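Local coordinates for endo-1,4-beta-xylanase 1 (Hypocrea jecorina, PDB 1XYN), which hydrolyses internal beta-1,4 linkages of the main chain of xylan, a plant cell-wall hemicellulose, releasing xylooligosaccharides and xylose, at residues Asn107-Glu112 with Phe121-Ser126; Val74-Met79 with Leu151-Met156; Gly52-Asn57 with Gly170-Ser175; Gly61-Tyr66 with Val161-Trp166; Ser45-Phe50 with Thr136-Asn141. All blocks are in the same frame, centred on the assembly; numbering follows the deposited sequence.

Contact 1. Residues Asn107-Glu112 with Phe121-Ser126; sequences NTRVNE and FNQYIS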
# COMPACT_ATOMS: atom_id res chain seq x y z
N ASN A 107 12.67 -0.96 8.21
CA ASN A 107 11.74 -1.79 7.47
C ASN A 107 11.79 -1.37 6.02
O ASN A 107 12.37 -0.34 5.68
CB ASN A 107 10.32 -1.61 8.02
CG ASN A 107 9.32 -2.56 7.40
OD1 ASN A 107 9.67 -3.68 7.01
ND2 ASN A 107 8.07 -2.14 7.31
N THR A 108 11.22 -2.20 5.15
CA THR A 108 11.21 -1.90 3.74
C THR A 108 9.78 -2.05 3.22
O THR A 108 9.04 -2.94 3.63
CB THR A 108 12.17 -2.83 2.96
OG1 THR A 108 13.47 -2.77 3.57
CG2 THR A 108 12.29 -2.38 1.51
N ARG A 109 9.38 -1.10 2.39
CA ARG A 109 8.06 -1.07 1.79
C ARG A 109 8.25 -1.23 0.29
O ARG A 109 8.81 -0.36 -0.37
CB ARG A 109 7.38 0.27 2.12
CG ARG A 109 6.84 0.36 3.55
CD ARG A 109 5.69 -0.61 3.72
NE ARG A 109 5.19 -0.70 5.09
CZ ARG A 109 4.30 -1.60 5.51
NH1 ARG A 109 3.80 -2.49 4.66
NH2 ARG A 109 3.92 -1.62 6.78
N VAL A 110 7.86 -2.39 -0.24
CA VAL A 110 8.01 -2.67 -1.67
C VAL A 110 6.77 -2.26 -2.46
O VAL A 110 5.65 -2.62 -2.10
CB VAL A 110 8.30 -4.17 -1.92
CG1 VAL A 110 8.17 -4.50 -3.40
CG2 VAL A 110 9.69 -4.52 -1.42
N ASN A 111 6.99 -1.49 -3.53
CA ASN A 111 5.90 -1.02 -4.39
C ASN A 111 4.78 -0.39 -3.57
O ASN A 111 3.62 -0.79 -3.69
CB ASN A 111 5.34 -2.17 -5.23
CG ASN A 111 6.38 -2.80 -6.13
OD1 ASN A 111 7.21 -2.10 -6.73
ND2 ASN A 111 6.35 -4.12 -6.23
N GLU A 112 5.15 0.54 -2.71
CA GLU A 112 4.19 1.23 -1.86
C GLU A 112 4.08 2.69 -2.27
O GLU A 112 5.02 3.27 -2.80
CB GLU A 112 4.63 1.14 -0.40
CG GLU A 112 4.77 -0.29 0.12
CD GLU A 112 3.46 -1.07 0.08
OE1 GLU A 112 2.40 -0.46 0.36
OE2 GLU A 112 3.50 -2.28 -0.22
N PHE A 121 11.07 1.62 -0.76
CA PHE A 121 11.92 2.45 0.07
C PHE A 121 11.99 1.90 1.48
O PHE A 121 11.20 1.03 1.85
CB PHE A 121 11.32 3.86 0.11
CG PHE A 121 9.85 3.87 0.46
CD1 PHE A 121 8.89 3.75 -0.54
CD2 PHE A 121 9.43 3.95 1.78
CE1 PHE A 121 7.54 3.69 -0.22
CE2 PHE A 121 8.08 3.90 2.11
CZ PHE A 121 7.13 3.77 1.11
N ASN A 122 12.89 2.43 2.29
CA ASN A 122 13.03 1.96 3.66
C ASN A 122 12.30 2.87 4.65
O ASN A 122 11.93 4.00 4.32
CB ASN A 122 14.52 1.88 4.02
CG ASN A 122 15.27 0.89 3.15
OD1 ASN A 122 15.16 -0.32 3.33
ND2 ASN A 122 16.02 1.40 2.18
N GLN A 123 12.10 2.37 5.86
CA GLN A 123 11.44 3.13 6.92
C GLN A 123 12.37 3.14 8.12
O GLN A 123 12.93 2.11 8.48
CB GLN A 123 10.13 2.46 7.35
CG GLN A 123 9.05 2.33 6.30
CD GLN A 123 7.78 1.73 6.88
OE1 GLN A 123 7.70 0.53 7.12
NE2 GLN A 123 6.78 2.57 7.13
N TYR A 124 12.54 4.31 8.74
CA TYR A 124 13.36 4.41 9.95
C TYR A 124 12.36 4.76 11.05
O TYR A 124 11.80 5.85 11.07
CB TYR A 124 14.41 5.51 9.82
CG TYR A 124 15.35 5.36 8.65
CD1 TYR A 124 15.51 4.13 8.00
CD2 TYR A 124 16.08 6.45 8.18
CE1 TYR A 124 16.37 4.00 6.91
CE2 TYR A 124 16.94 6.33 7.10
CZ TYR A 124 17.08 5.11 6.47
OH TYR A 124 17.93 5.01 5.40
N ILE A 125 12.13 3.82 11.95
CA ILE A 125 11.17 4.05 13.01
C ILE A 125 11.78 4.07 14.40
O ILE A 125 12.63 3.26 14.72
CB ILE A 125 10.05 2.96 12.97
CG1 ILE A 125 9.44 2.87 11.56
CG2 ILE A 125 8.97 3.25 14.01
CD1 ILE A 125 8.50 1.70 11.37
N SER A 126 11.32 5.00 15.22
CA SER A 126 11.76 5.13 16.61
C SER A 126 10.48 5.00 17.44
O SER A 126 9.65 5.89 17.41
CB SER A 126 12.39 6.51 16.86
OG SER A 126 13.66 6.67 16.25

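Contact 2. Residues Val74-Met79 with Leu151-Met156; sequences VEYYIM and LHLGQM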
# COMPACT_ATOMS: atom_id res chain seq x y z
N VAL A 74 13.10 8.02 1.97
CA VAL A 74 12.90 7.46 3.31
C VAL A 74 11.65 7.95 4.03
O VAL A 74 11.42 9.15 4.15
CB VAL A 74 14.11 7.81 4.24
CG1 VAL A 74 13.90 7.23 5.63
CG2 VAL A 74 15.43 7.33 3.64
N GLU A 75 10.87 7.01 4.56
CA GLU A 75 9.69 7.37 5.33
C GLU A 75 10.06 7.10 6.79
O GLU A 75 10.44 5.99 7.14
CB GLU A 75 8.51 6.49 4.92
CG GLU A 75 7.26 6.67 5.76
CD GLU A 75 6.11 5.80 5.27
OE1 GLU A 75 6.34 4.60 5.04
OE2 GLU A 75 4.99 6.32 5.10
N TYR A 76 9.96 8.10 7.64
CA TYR A 76 10.33 7.89 9.02
C TYR A 76 9.22 8.21 10.01
O TYR A 76 8.32 8.99 9.72
CB TYR A 76 11.62 8.65 9.35
CG TYR A 76 11.54 10.16 9.28
CD1 TYR A 76 11.04 10.89 10.36
CD2 TYR A 76 11.97 10.86 8.14
CE1 TYR A 76 10.96 12.28 10.31
CE2 TYR A 76 11.88 12.26 8.09
CZ TYR A 76 11.38 12.95 9.18
OH TYR A 76 11.27 14.33 9.17
N TYR A 77 9.29 7.57 11.17
CA TYR A 77 8.32 7.76 12.24
C TYR A 77 9.08 7.85 13.55
O TYR A 77 10.11 7.21 13.73
CB TYR A 77 7.38 6.56 12.39
CG TYR A 77 6.43 6.25 11.25
CD1 TYR A 77 6.91 5.84 10.01
CD2 TYR A 77 5.04 6.28 11.44
CE1 TYR A 77 6.06 5.46 9.00
CE2 TYR A 77 4.17 5.90 10.43
CZ TYR A 77 4.69 5.49 9.21
OH TYR A 77 3.87 5.10 8.18
N ILE A 78 8.52 8.63 14.46
CA ILE A 78 9.06 8.78 15.80
C ILE A 78 7.78 8.69 16.62
O ILE A 78 7.13 9.71 16.89
CB ILE A 78 9.77 10.13 16.03
CG1 ILE A 78 11.03 10.20 15.15
CG2 ILE A 78 10.17 10.26 17.50
CD1 ILE A 78 11.65 11.58 15.06
N MET A 79 7.37 7.45 16.87
CA MET A 79 6.15 7.16 17.60
C MET A 79 6.23 7.49 19.07
O MET A 79 7.08 6.96 19.78
CB MET A 79 5.77 5.69 17.43
CG MET A 79 5.18 5.38 16.08
SD MET A 79 4.99 3.61 15.83
CE MET A 79 5.63 3.49 14.17
N LEU A 151 21.32 3.93 9.32
CA LEU A 151 20.05 4.40 8.77
C LEU A 151 20.32 5.80 8.20
O LEU A 151 20.20 6.81 8.89
CB LEU A 151 18.95 4.39 9.84
CG LEU A 151 18.75 3.05 10.57
CD1 LEU A 151 17.47 3.08 11.39
CD2 LEU A 151 18.70 1.90 9.58
N HIS A 152 20.69 5.80 6.92
CA HIS A 152 21.05 7.00 6.16
C HIS A 152 19.87 7.81 5.57
O HIS A 152 19.05 7.27 4.82
CB HIS A 152 22.01 6.53 5.05
CG HIS A 152 22.68 7.64 4.30
ND1 HIS A 152 22.56 7.79 2.94
CD2 HIS A 152 23.52 8.62 4.72
CE1 HIS A 152 23.29 8.82 2.54
NE2 HIS A 152 23.89 9.33 3.60
N LEU A 153 19.82 9.10 5.90
CA LEU A 153 18.77 10.01 5.40
C LEU A 153 19.28 10.91 4.26
O LEU A 153 20.48 11.13 4.13
CB LEU A 153 18.24 10.91 6.52
CG LEU A 153 17.34 10.36 7.62
CD1 LEU A 153 16.90 11.50 8.52
CD2 LEU A 153 16.12 9.70 7.01
N GLY A 154 18.35 11.41 3.45
CA GLY A 154 18.70 12.29 2.35
C GLY A 154 18.21 13.71 2.58
O GLY A 154 18.27 14.20 3.71
N GLN A 155 17.72 14.37 1.52
CA GLN A 155 17.20 15.73 1.62
C GLN A 155 15.85 15.71 2.35
O GLN A 155 14.98 14.91 2.03
CB GLN A 155 16.96 16.32 0.23
CG GLN A 155 18.08 16.12 -0.76
CD GLN A 155 17.64 16.41 -2.19
OE1 GLN A 155 17.92 15.64 -3.11
NE2 GLN A 155 16.93 17.52 -2.37
N MET A 156 15.68 16.63 3.29
CA MET A 156 14.44 16.72 4.05
C MET A 156 13.25 17.18 3.22
O MET A 156 13.33 18.18 2.50
CB MET A 156 14.60 17.68 5.24
CG MET A 156 15.45 17.15 6.37
SD MET A 156 14.64 15.84 7.27
CE MET A 156 14.25 16.70 8.76

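Contact 3. Residues Gly52-Asn57 with Gly170-Ser175; sequences GSFSVN and GSASQS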
# COMPACT_ATOMS: atom_id res chain seq x y z
N GLY A 52 -2.08 17.17 23.80
CA GLY A 52 -3.51 17.02 23.63
C GLY A 52 -3.96 15.64 24.01
O GLY A 52 -3.42 15.04 24.94
N SER A 53 -4.95 15.13 23.30
CA SER A 53 -5.46 13.81 23.60
C SER A 53 -5.29 12.91 22.39
O SER A 53 -5.03 13.37 21.28
CB SER A 53 -6.94 13.89 24.02
OG SER A 53 -7.79 14.17 22.92
N PHE A 54 -5.40 11.61 22.62
CA PHE A 54 -5.25 10.61 21.58
C PHE A 54 -5.81 9.32 22.16
O PHE A 54 -5.15 8.65 22.97
CB PHE A 54 -3.78 10.45 21.20
CG PHE A 54 -3.53 9.37 20.18
CD1 PHE A 54 -3.90 9.54 18.86
CD2 PHE A 54 -2.91 8.18 20.56
CE1 PHE A 54 -3.65 8.55 17.92
CE2 PHE A 54 -2.66 7.19 19.63
CZ PHE A 54 -3.03 7.37 18.31
N SER A 55 -7.05 9.02 21.81
CA SER A 55 -7.74 7.83 22.29
C SER A 55 -7.98 6.84 21.15
O SER A 55 -8.36 7.23 20.05
CB SER A 55 -9.06 8.24 22.93
OG SER A 55 -9.72 7.12 23.49
N VAL A 56 -7.72 5.57 21.41
CA VAL A 56 -7.91 4.51 20.42
C VAL A 56 -8.87 3.49 21.04
O VAL A 56 -8.47 2.67 21.87
CB VAL A 56 -6.55 3.85 20.03
CG1 VAL A 56 -6.75 2.74 19.02
CG2 VAL A 56 -5.62 4.90 19.44
N ASN A 57 -10.14 3.57 20.66
CA ASN A 57 -11.16 2.67 21.19
C ASN A 57 -10.92 1.23 20.77
O ASN A 57 -11.13 0.31 21.56
CB ASN A 57 -12.56 3.13 20.74
CG ASN A 57 -12.90 4.54 21.21
OD1 ASN A 57 -13.03 5.46 20.41
ND2 ASN A 57 -13.05 4.70 22.52
N GLY A 170 -11.57 5.92 17.19
CA GLY A 170 -10.80 6.68 18.16
C GLY A 170 -10.90 8.15 17.83
O GLY A 170 -11.59 8.53 16.89
N SER A 171 -10.19 8.97 18.59
CA SER A 171 -10.19 10.41 18.38
C SER A 171 -8.90 11.03 18.91
O SER A 171 -8.24 10.45 19.76
CB SER A 171 -11.41 11.06 19.05
OG SER A 171 -11.38 10.89 20.45
N ALA A 172 -8.56 12.22 18.41
CA ALA A 172 -7.35 12.92 18.81
C ALA A 172 -7.45 14.43 18.55
O ALA A 172 -7.97 14.86 17.52
CB ALA A 172 -6.14 12.34 18.06
N SER A 173 -6.99 15.22 19.51
CA SER A 173 -6.98 16.68 19.41
C SER A 173 -5.57 17.05 19.84
O SER A 173 -5.23 16.96 21.02
CB SER A 173 -8.00 17.31 20.36
OG SER A 173 -9.32 16.96 19.99
N GLN A 174 -4.76 17.43 18.86
CA GLN A 174 -3.37 17.76 19.11
C GLN A 174 -2.95 19.17 18.71
O GLN A 174 -3.39 19.69 17.69
CB GLN A 174 -2.48 16.74 18.38
CG GLN A 174 -2.51 15.32 18.97
CD GLN A 174 -1.76 15.22 20.28
OE1 GLN A 174 -0.66 15.75 20.42
NE2 GLN A 174 -2.35 14.53 21.26
N SER A 175 -2.06 19.74 19.51
CA SER A 175 -1.50 21.07 19.27
C SER A 175 -0.09 20.80 18.75
O SER A 175 0.66 20.03 19.35
CB SER A 175 -1.42 21.85 20.59
OG SER A 175 -2.65 21.77 21.31

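Contact 4. Residues Gly61-Tyr66 with Val161-Trp166; sequences GLLSVY and VAVEGW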
# COMPACT_ATOMS: atom_id res chain seq x y z
N GLY A 61 -3.67 2.38 16.25
CA GLY A 61 -3.60 3.83 16.34
C GLY A 61 -2.19 4.27 16.71
O GLY A 61 -1.61 3.75 17.66
N LEU A 62 -1.65 5.24 15.97
CA LEU A 62 -0.30 5.74 16.22
C LEU A 62 -0.22 7.27 16.26
O LEU A 62 -0.80 7.94 15.41
CB LEU A 62 0.65 5.27 15.10
CG LEU A 62 0.44 3.94 14.36
CD1 LEU A 62 1.44 3.81 13.22
CD2 LEU A 62 0.57 2.78 15.32
N LEU A 63 0.46 7.81 17.27
CA LEU A 63 0.66 9.25 17.38
C LEU A 63 2.17 9.44 17.20
O LEU A 63 2.96 8.97 18.03
CB LEU A 63 0.21 9.78 18.74
CG LEU A 63 0.40 11.29 18.98
CD1 LEU A 63 -0.36 12.11 17.93
CD2 LEU A 63 -0.03 11.66 20.39
N SER A 64 2.59 10.11 16.14
CA SER A 64 4.01 10.27 15.90
C SER A 64 4.43 11.40 14.99
O SER A 64 3.64 11.92 14.21
CB SER A 64 4.56 8.98 15.29
OG SER A 64 4.01 8.73 14.00
N VAL A 65 5.70 11.78 15.10
CA VAL A 65 6.26 12.78 14.21
C VAL A 65 6.49 11.88 13.00
O VAL A 65 7.02 10.77 13.14
CB VAL A 65 7.60 13.36 14.73
CG1 VAL A 65 8.25 14.23 13.65
CG2 VAL A 65 7.37 14.20 16.01
N TYR A 66 5.97 12.30 11.85
CA TYR A 66 6.06 11.53 10.61
C TYR A 66 6.65 12.40 9.50
O TYR A 66 6.41 13.60 9.45
CB TYR A 66 4.65 11.04 10.22
CG TYR A 66 4.52 10.43 8.84
CD1 TYR A 66 4.92 9.12 8.59
CD2 TYR A 66 3.97 11.16 7.79
CE1 TYR A 66 4.76 8.56 7.33
CE2 TYR A 66 3.82 10.62 6.54
CZ TYR A 66 4.21 9.31 6.31
OH TYR A 66 4.05 8.75 5.06
N VAL A 161 3.19 16.12 12.42
CA VAL A 161 2.84 15.38 13.63
C VAL A 161 1.55 14.75 13.12
O VAL A 161 0.60 15.46 12.79
CB VAL A 161 2.51 16.32 14.79
CG1 VAL A 161 1.88 15.54 15.94
CG2 VAL A 161 3.77 17.01 15.26
N ALA A 162 1.53 13.43 12.98
CA ALA A 162 0.36 12.75 12.45
C ALA A 162 -0.23 11.62 13.28
O ALA A 162 0.42 11.05 14.16
CB ALA A 162 0.67 12.25 11.03
N VAL A 163 -1.50 11.35 13.01
CA VAL A 163 -2.23 10.27 13.66
C VAL A 163 -2.53 9.34 12.51
O VAL A 163 -2.91 9.79 11.42
CB VAL A 163 -3.56 10.76 14.29
CG1 VAL A 163 -4.41 9.58 14.70
CG2 VAL A 163 -3.28 11.63 15.51
N GLU A 164 -2.30 8.05 12.71
CA GLU A 164 -2.54 7.06 11.66
C GLU A 164 -3.27 5.89 12.27
O GLU A 164 -3.03 5.52 13.41
CB GLU A 164 -1.21 6.61 11.03
CG GLU A 164 -1.32 5.45 10.04
CD GLU A 164 -0.05 5.21 9.23
OE1 GLU A 164 1.00 5.81 9.56
OE2 GLU A 164 -0.09 4.41 8.27
N GLY A 165 -4.22 5.33 11.52
CA GLY A 165 -4.97 4.21 12.05
C GLY A 165 -5.76 3.40 11.05
O GLY A 165 -5.81 3.72 9.86
N TRP A 166 -6.35 2.33 11.56
CA TRP A 166 -7.17 1.41 10.78
C TRP A 166 -7.73 0.35 11.71
O TRP A 166 -7.26 0.19 12.84
CB TRP A 166 -6.35 0.75 9.66
CG TRP A 166 -5.22 -0.15 10.13
CD1 TRP A 166 -5.31 -1.48 10.45
CD2 TRP A 166 -3.83 0.20 10.22
NE1 TRP A 166 -4.05 -1.98 10.72
CE2 TRP A 166 -3.13 -0.98 10.59
CE3 TRP A 166 -3.11 1.38 10.03
CZ2 TRP A 166 -1.74 -1.00 10.77
CZ3 TRP A 166 -1.72 1.36 10.21
CH2 TRP A 166 -1.06 0.17 10.57
O HOH W 1 1.53 8.38 12.95

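Contact 5. Residues Ser45-Phe50 with Thr136-Asn141; sequences SAPINF and TVTVQN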
# COMPACT_ATOMS: atom_id res chain seq x y z
N SER A 45 15.69 20.52 12.12
CA SER A 45 16.22 19.94 13.35
C SER A 45 15.54 20.52 14.58
O SER A 45 15.85 20.15 15.70
CB SER A 45 17.72 20.22 13.43
OG SER A 45 18.39 19.65 12.32
N ALA A 46 14.60 21.43 14.36
CA ALA A 46 13.89 22.07 15.46
C ALA A 46 13.04 21.11 16.27
O ALA A 46 12.29 20.32 15.72
CB ALA A 46 13.03 23.21 14.93
N PRO A 47 13.21 21.12 17.60
CA PRO A 47 12.45 20.25 18.51
C PRO A 47 10.95 20.52 18.35
O PRO A 47 10.49 21.65 18.53
CB PRO A 47 12.96 20.68 19.88
CG PRO A 47 14.39 21.00 19.60
CD PRO A 47 14.30 21.80 18.32
N ILE A 48 10.21 19.47 18.01
CA ILE A 48 8.77 19.57 17.80
C ILE A 48 7.92 19.32 19.05
O ILE A 48 8.05 18.29 19.71
CB ILE A 48 8.33 18.61 16.69
CG1 ILE A 48 9.07 18.94 15.39
CG2 ILE A 48 6.83 18.71 16.47
CD1 ILE A 48 8.77 17.96 14.26
N ASN A 49 7.04 20.28 19.34
CA ASN A 49 6.14 20.21 20.48
C ASN A 49 4.77 19.71 20.03
O ASN A 49 4.27 20.11 18.98
CB ASN A 49 5.97 21.59 21.11
CG ASN A 49 7.30 22.26 21.42
OD1 ASN A 49 7.78 22.20 22.55
ND2 ASN A 49 7.89 22.91 20.41
N PHE A 50 4.19 18.82 20.83
CA PHE A 50 2.87 18.26 20.56
C PHE A 50 2.15 18.10 21.90
O PHE A 50 2.79 18.05 22.95
CB PHE A 50 2.98 16.91 19.84
CG PHE A 50 3.58 15.81 20.69
CD1 PHE A 50 4.96 15.74 20.89
CD2 PHE A 50 2.76 14.87 21.31
CE1 PHE A 50 5.51 14.76 21.70
CE2 PHE A 50 3.30 13.87 22.11
CZ PHE A 50 4.69 13.82 22.31
N THR A 136 7.87 17.06 23.86
CA THR A 136 8.76 17.65 22.87
C THR A 136 9.57 16.50 22.32
O THR A 136 9.94 15.59 23.05
CB THR A 136 9.75 18.65 23.51
OG1 THR A 136 9.03 19.69 24.15
CG2 THR A 136 10.68 19.24 22.44
N VAL A 137 9.84 16.56 21.02
CA VAL A 137 10.61 15.53 20.35
C VAL A 137 11.83 16.17 19.70
O VAL A 137 11.71 16.85 18.67
CB VAL A 137 9.75 14.81 19.26
CG1 VAL A 137 10.59 13.82 18.46
CG2 VAL A 137 8.59 14.11 19.89
N THR A 138 13.00 16.00 20.32
CA THR A 138 14.25 16.53 19.79
C THR A 138 14.63 15.63 18.61
O THR A 138 15.33 14.63 18.76
CB THR A 138 15.37 16.51 20.88
OG1 THR A 138 14.89 17.11 22.08
CG2 THR A 138 16.58 17.28 20.41
N VAL A 139 14.13 15.98 17.42
CA VAL A 139 14.37 15.20 16.22
C VAL A 139 15.82 14.88 15.84
O VAL A 139 16.08 13.83 15.25
CB VAL A 139 13.64 15.82 14.99
CG1 VAL A 139 12.14 15.68 15.16
CG2 VAL A 139 14.02 17.27 14.82
N GLN A 140 16.76 15.75 16.19
CA GLN A 140 18.17 15.51 15.86
C GLN A 140 18.71 14.27 16.56
O GLN A 140 19.48 13.52 15.97
CB GLN A 140 19.06 16.71 16.19
CG GLN A 140 19.33 17.63 15.01
CD GLN A 140 19.95 16.94 13.81
OE1 GLN A 140 21.10 16.50 13.84
NE2 GLN A 140 19.20 16.88 12.71
N ASN A 141 18.31 14.05 17.80
CA ASN A 141 18.75 12.88 18.55
C ASN A 141 18.39 11.59 17.80
O ASN A 141 19.13 10.61 17.84
CB ASN A 141 18.13 12.87 19.95
CG ASN A 141 18.68 13.98 20.84
OD1 ASN A 141 19.65 14.66 20.50
ND2 ASN A 141 18.06 14.17 22.00
O HOH W 2 16.57 18.31 17.59

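Contact 1. Residues Asn107-Glu112 with Phe121-Ser126
Phe-121 and Arg-109 form a hydrogen-bonded antiparallel pair at the base of the hairpin known in family 11 xylanases as the thumb. Arg-109 CB lies over one face of the Phe-121 ring, offset toward the rim and 4.0 Å from the centroid, a CH-pi contact. At the edge, in the ring plane, Glu-112 O approaches CE1 at 3.6 Å. CG of Phe-121 stands between the backbone N and the carbonyl carbon (chi1 50°), which starts the ring off toward Arg-109; a flat ring suits the place between Arg-109 CB, Glu-112 CB and the Trp-68 ring.

Gln-123 and Asn-107 make the next such pair, their side chains side by side and pointing the same way. Asn-107 ND2 donates to Gln-123 OE1 over 2.7 Å, nearly along the C=O axis, with the amide planes 45° apart. Arg-109 NE adds a weak bond to the same oxygen at 3.5 Å. An amide fits position 123 because it accepts here while NE2 gives a weak hydrogen bond to Glu-75, the predicted nucleophile. Both Arg-109 and Gln-123 probably bind substrate, as in relatives. Arg-109 NH1 instead bonds Val-110 O of the second subunit and forms a salt bridge with Glu-112 of that subunit. On the other face, Thr-108 OG1 donates to Asn-122 OD1 at 3.0 Å.

Strand 119-128 has strand 100-109 antiparallel along one edge and strand 74-79 parallel along the other.

Contact 2. Residues Val74-Met79 with Leu151-Met156
Val-74 and Leu-153 make the closest apolar contact here, their side chains crossing at about a right angle. Leu-153 CD2 comes to 3.6 Å from Val-74 CG1 and 3.9 Å from Val-74 CB, so one leucine methyl fills the angle beside the branched valine. Val-74 CG1 is anti to the backbone N (chi1 180°), which sets it against the leucine. The same CD2 lies obliquely beside the Tyr-76 ring, 4.5 Å from CD2 of the tyrosine. Branched aliphatic side chains, valine and leucine, suit this place, where a strand meets a loop without pairing to it.

A second kind of approach pairs apolar carbon with polar oxygen. Met-156 CE lies 3.8 Å from Tyr-76 OH, the two side chains again crossing at about a right angle; the flexible thioether, bent at both chi2 and chi3, can curl to reach the phenol. Val-74 CG2 touches His-152 O at 3.8 Å.

No hydrogen bond joins the two segments, and several polar groups bond outside them. Tyr-76 OH bonds to Gln-159 NE2, His-152 O accepts from Tyr-124 OH, and Gly-154 N donates to Ser-69 OG.

Phe-143 of helix 139-148 touches both Leu-153 and Met-156, and Trp-146 meets the Tyr-76 ring. Tyr-76, Leu-153 and Met-156 therefore pack against the helix, with Val-74 beside Leu-153, while the predicted nucleophile Glu-75 points away from 151-156. This is the arrangement of the family 11 beta-jelly roll, in which the single helix packs on the convex back of the cleft-bearing sheet.

Contact 3. Residues Gly52-Asn57 with Gly170-Ser175
Ser-53 O is gripped by two donors that reach it from opposite faces of its carbonyl plane. Gln-174 NE2 bonds Ser-53 O at 2.9 Å, standing 60° out of that plane, and Ser-173 N bonds the same Ser-53 O at 3.2 Å. The Gln-174 chain is bent at chi2 (-74°), turning CD back toward the Gly-52 and Ser-53 backbone, and Ser-53 O lies 4° out of the amide plane. Ser-53 N returns a bond to Ser-173 O. In the next hydrogen-bonded pair, Ser-55 N to Ser-171 O is 2.8 Å and Ser-171 N to Ser-55 O is 2.9 Å. An alanine in place of Gln-174 would probably leave Ser-53 O with a single donor from this strand and Thr-133 O without its weak bond.

Further out, Ala-172 CB touches the edge of the Phe-54 ring at CD1 (3.7 Å). The small methyl leaves the phenylalanine to pack on Val-163 and Leu-63 of the other sheet. Glycine suits both ends of the ladder: a CB on Gly-170 would clash with Ser-55 O, and one on Gly-52 with Ser-173 O and, at its backbone angles, with the preceding carbonyl O.

The chemistry is two-sided. Ser-53, Ser-55, Ser-171 and Ser-173 give the outer sheet a hydroxyl-rich, largely solvent-facing surface, whereas Phe-54 and Ala-172 turn inward.

Contact 4. Residues Gly61-Tyr66 with Val161-Trp166
Leu-62 pairs with Glu-164, and Ser-64 with Ala-162, in two hydrogen-bonded antiparallel pairs of the inner, cleft-lining sheet of the beta-jelly roll. The strand axes approach to 4.7 Å and run at 139° to each other, reflecting the strong twist of this sheet. Leu-62 N bonds Glu-164 O at 2.9 Å, and Ala-162 N bonds Ser-64 O at the same length.

One face belongs to the cleft. Glu-164, the predicted proton donor, leaves the strand with CG anti to the backbone N (chi1 173°) and runs extended beside Leu-62, OE1 lying 4.2 Å from Leu-62 CD1. That same oxygen is hydrogen-bonded to Tyr-77 OH. Ala-162 is small enough for Tyr-66 CB to rest on its methyl. Tyr-66, probably substrate-binding as in relatives, bonds Glu-75 through OH, so the two strands supply the predicted proton donor and a partner of the predicted nucleophile.

The other face is hydrophobic. Leu-63 CD1 meets Val-163 CG2 at 3.8 Å, the side chains crossing at a slant, and Val-161 packs on Ile-48 of the opposing sheet. Beta-branched valine suits such an extended, buried strand.

Beside the pair of Ser-64 and Ala-162 a water lies 2.7 Å from Ser-64 OG, hydrogen-bonded to it, and donates to Ala-162 O at 3.1 Å.

Contact 5. Residues Ser45-Phe50 with Thr136-Asn141
Ser-45 meets Gln-140 at the helix start, Ser-45 CB lying 3.4 Å from Gln-140 CG. A water ties the backbones together here, donating to Ser-45 O at 2.7 Å and accepting from Gln-140 N. The small serine lets its CB lie against the glutamine chain. Ala-46 turns its methyl away, but its carbonyl O rests against Val-139 CG2.

Pro-47 lies beside Thr-136, its ring CB 3.7 Å from Thr-136 CG2. Having no N-H, proline suits a position just ahead of the paired part of the strand. Ile-48 then makes the hydrogen-bonded pair with Val-137: Ile-48 N to Val-137 O is 3.1 Å and Val-137 N to Ile-48 O is 2.8 Å. Ile-48 CD1 meets Val-139 CG1 at 4.2 Å, the side chains crossing at a slant.

Asn-49 and Thr-136 run side by side on the other face. Thr-136 OG1 donates to Asn-49 OD1 over 3.2 Å from 46° above the carbonyl plane. Thr-136 CG2, anti to the backbone N, takes the Pro-47 side while OG1 is anti to the carbonyl carbon (chi1 -59°), a division that suits threonine's two branches. An alanine in place of Thr-136 would probably leave Asn-49 OD1 without this donor and open a gap beside the proline ring. Phe-50, buried, brings CE1 to 3.6 Å from Val-137 CG2.

Beyond Val-137 the chain makes an inverse gamma turn centred on Thr-138, whose hydroxyl bonds Asp-98, and enters helix 139-148. An edge strand of the outer sheet leading through a tight turn into the single helix is a feature of the family 11 jelly roll.

Contacts 3 and 5 both use strand 48-56 and lie in the outer five-stranded sheet, about 20 Å apart between centres; contacts 1, 2 and 4 reach the curled cleft sheet. Contacts 2 and 4 share strand 155-166. The centres of contacts 3 and 4 are about 10 Å apart, and the two sheets meet there. Ile-78 of contact 2 meets Val-137 and Val-139 of contact 5. In sequence, 107-112 with 121-126 is a local hairpin that falls between the segments of all the others, which join early segments to late ones; the segments of contacts 3 and 5 alternate along the chain. Contacts 1, 2 and 4 gather round the predicted active site.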